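Local coordinates for putative molybdenum cofactor biosynthesis protein D2 (MoaD2) / thiamine S (Mycobacterium smegmatis, PDB 6JC0) that is a ubiquitin-like MoaD-family protein that probably serves as a small sulfur carrier in molybdenum cofactor biosynthesis, as its relatives do, at residues B[9-14]-B[79-84]. Sequence-based numbering, arbitrary orientation.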
loop_
_atom_site.group_PDB
_atom_site.type_symbol
_atom_site.label_atom_id
_atom_site.label_comp_id
_atom_site.label_asym_id
_atom_site.label_seq_id
_atom_site.Cartn_x
_atom_site.Cartn_y
_atom_site.Cartn_z
ATOM N N VAL B 9 16.191 25.147 -36.888
ATOM C CA VAL B 9 15.798 24.474 -35.657
ATOM C C VAL B 9 14.446 23.794 -35.817
ATOM O O VAL B 9 13.490 24.397 -36.304
ATOM C CB VAL B 9 15.733 25.470 -34.472
ATOM C CG1 VAL B 9 14.930 24.889 -33.313
ATOM C CG2 VAL B 9 17.133 25.856 -34.019
ATOM N N THR B 10 14.374 22.531 -35.417
ATOM C CA THR B 10 13.104 21.829 -35.354
ATOM C C THR B 10 12.503 22.005 -33.964
ATOM O O THR B 10 13.171 21.780 -32.953
ATOM C CB THR B 10 13.264 20.328 -35.677
ATOM O OG1 THR B 10 13.866 20.179 -36.968
ATOM C CG2 THR B 10 11.911 19.623 -35.674
ATOM N N VAL B 11 11.249 22.438 -33.911
ATOM C CA VAL B 11 10.564 22.599 -32.638
ATOM C C VAL B 11 9.474 21.548 -32.501
ATOM O O VAL B 11 8.625 21.415 -33.377
ATOM C CB VAL B 11 9.937 24.005 -32.490
ATOM C CG1 VAL B 11 9.179 24.114 -31.165
ATOM C CG2 VAL B 11 11.006 25.082 -32.581
ATOM N N ARG B 12 9.506 20.798 -31.405
ATOM C CA ARG B 12 8.449 19.840 -31.110
ATOM C C ARG B 12 7.632 20.325 -29.920
ATOM O O ARG B 12 8.174 20.542 -28.834
ATOM C CB ARG B 12 9.028 18.446 -30.828
ATOM C CG ARG B 12 9.811 17.850 -31.991
ATOM C CD ARG B 12 10.110 16.367 -31.780
ATOM N NE ARG B 12 10.965 16.136 -30.618
ATOM C CZ ARG B 12 11.295 14.933 -30.154
ATOM N NH1 ARG B 12 10.840 13.839 -30.752
ATOM N NH2 ARG B 12 12.075 14.824 -29.087
ATOM N N TYR B 13 6.333 20.510 -30.137
ATOM C CA TYR B 13 5.423 20.934 -29.077
ATOM C C TYR B 13 4.759 19.729 -28.421
ATOM O O TYR B 13 4.397 18.767 -29.098
ATOM C CB TYR B 13 4.342 21.873 -29.627
ATOM C CG TYR B 13 4.866 23.150 -30.241
ATOM C CD1 TYR B 13 5.169 24.248 -29.447
ATOM C CD2 TYR B 13 5.050 23.260 -31.615
ATOM C CE1 TYR B 13 5.645 25.422 -30.004
ATOM C CE2 TYR B 13 5.529 24.428 -32.179
ATOM C CZ TYR B 13 5.823 25.506 -31.368
ATOM O OH TYR B 13 6.302 26.671 -31.920
ATOM N N PHE B 14 4.577 19.789 -27.107
ATOM C CA PHE B 14 3.921 18.695 -26.398
ATOM C C PHE B 14 2.734 19.162 -25.567
ATOM O O PHE B 14 2.724 20.281 -25.041
ATOM C CB PHE B 14 4.930 17.960 -25.514
ATOM C CG PHE B 14 5.920 17.159 -26.291
ATOM C CD1 PHE B 14 7.104 17.732 -26.723
ATOM C CD2 PHE B 14 5.645 15.846 -26.635
ATOM C CE1 PHE B 14 8.009 17.002 -27.460
ATOM C CE2 PHE B 14 6.548 15.110 -27.373
ATOM C CZ PHE B 14 7.730 15.688 -27.785
ATOM N N VAL B 79 14.427 21.420 -30.637
ATOM C CA VAL B 79 14.025 22.000 -29.363
ATOM C C VAL B 79 12.644 21.478 -28.965
ATOM O O VAL B 79 11.664 21.673 -29.691
ATOM C CB VAL B 79 14.000 23.543 -29.417
ATOM C CG1 VAL B 79 13.506 24.115 -28.094
ATOM C CG2 VAL B 79 15.377 24.096 -29.751
ATOM N N ASP B 80 12.569 20.807 -27.820
ATOM C CA ASP B 80 11.290 20.302 -27.317
ATOM C C ASP B 80 10.662 21.266 -26.311
ATOM O O ASP B 80 11.337 21.764 -25.411
ATOM C CB ASP B 80 11.464 18.924 -26.666
ATOM C CG ASP B 80 11.781 17.830 -27.671
ATOM O OD1 ASP B 80 11.753 18.103 -28.886
ATOM O OD2 ASP B 80 12.048 16.687 -27.247
ATOM N N VAL B 81 9.363 21.510 -26.460
ATOM C CA VAL B 81 8.624 22.383 -25.556
ATOM C C VAL B 81 7.764 21.566 -24.589
ATOM O O VAL B 81 6.773 20.947 -24.993
ATOM C CB VAL B 81 7.718 23.363 -26.335
ATOM C CG1 VAL B 81 6.986 24.276 -25.370
ATOM C CG2 VAL B 81 8.541 24.172 -27.321
ATOM N N LEU B 82 8.138 21.585 -23.311
ATOM C CA LEU B 82 7.529 20.715 -22.305
ATOM C C LEU B 82 6.743 21.489 -21.249
ATOM O O LEU B 82 7.329 22.198 -20.432
ATOM C CB LEU B 82 8.608 19.870 -21.606
ATOM C CG LEU B 82 9.088 18.558 -22.239
ATOM C CD1 LEU B 82 9.759 18.789 -23.575
ATOM C CD2 LEU B 82 10.029 17.820 -21.292
ATOM N N PRO B 83 5.409 21.344 -21.249
ATOM C CA PRO B 83 4.590 21.946 -20.191
ATOM C C PRO B 83 4.878 21.295 -18.845
ATOM O O PRO B 83 5.516 20.238 -18.816
ATOM C CB PRO B 83 3.150 21.656 -20.646
ATOM C CG PRO B 83 3.258 21.383 -22.113
ATOM C CD PRO B 83 4.584 20.691 -22.275
ATOM N N PRO B 84 4.432 21.919 -17.743
ATOM C CA PRO B 84 4.555 21.268 -16.435
ATOM C C PRO B 84 3.949 19.870 -16.470
ATOM O O PRO B 84 2.926 19.663 -17.127
ATOM C CB PRO B 84 3.769 22.195 -15.506
ATOM C CG PRO B 84 3.877 23.530 -16.153
ATOM C CD PRO B 84 3.828 23.258 -17.634
#
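Two bonds grip the D80 carboxylate oxygen OD2: R12 NH2 meets it at 2.6 Å in a salt bridge, and a polar side chain of another protein's chain hydrogen-bonds to it. The other oxygen, OD1, accepts from R12 NE at 2.7 Å. R12 and D80 are directly paired across the parallel strands 6-13 and 77-82, their side chains side by side on one face of the sheet; these are the first and last strands, adjacent at the centre of the beta-grasp sheet of this ubiquitin-like fold. The grip is side-on, one nitrogen to each oxygen: the R12 chain bends at chi3 (-63°), OD2 receives NH2 on its syn lone pair, and NE approaches OD1 from above the carboxylate plane, leaving the two flat groups 41° apart. E63 OE2 forms a second salt bridge with the same NH2, so the guanidinium has two acidic partners, which would be expected to keep it charged. F14 CZ lies over the centre of one guanidinium face, and CE1 of the same ring touches D80 CG at 3.9 Å.

R12 straddles V79 and V81 with its backbone, N donating to V79 O and O accepting from V81 N, and T10 O takes V79 N at 2.7 Å nearly along the C=O axis. At the end of strand 6-13 the last link, F14 N to V81 O, is weak (3.3 Å). On the opposite face, V11, Y13, V79 and V81 pack toward helices 16-21 and 36-44; there V11 CG1 sits 3.6 Å above the Y13 ring plane, offset toward its rim, and meets V81 CG2 at 3.9 Å.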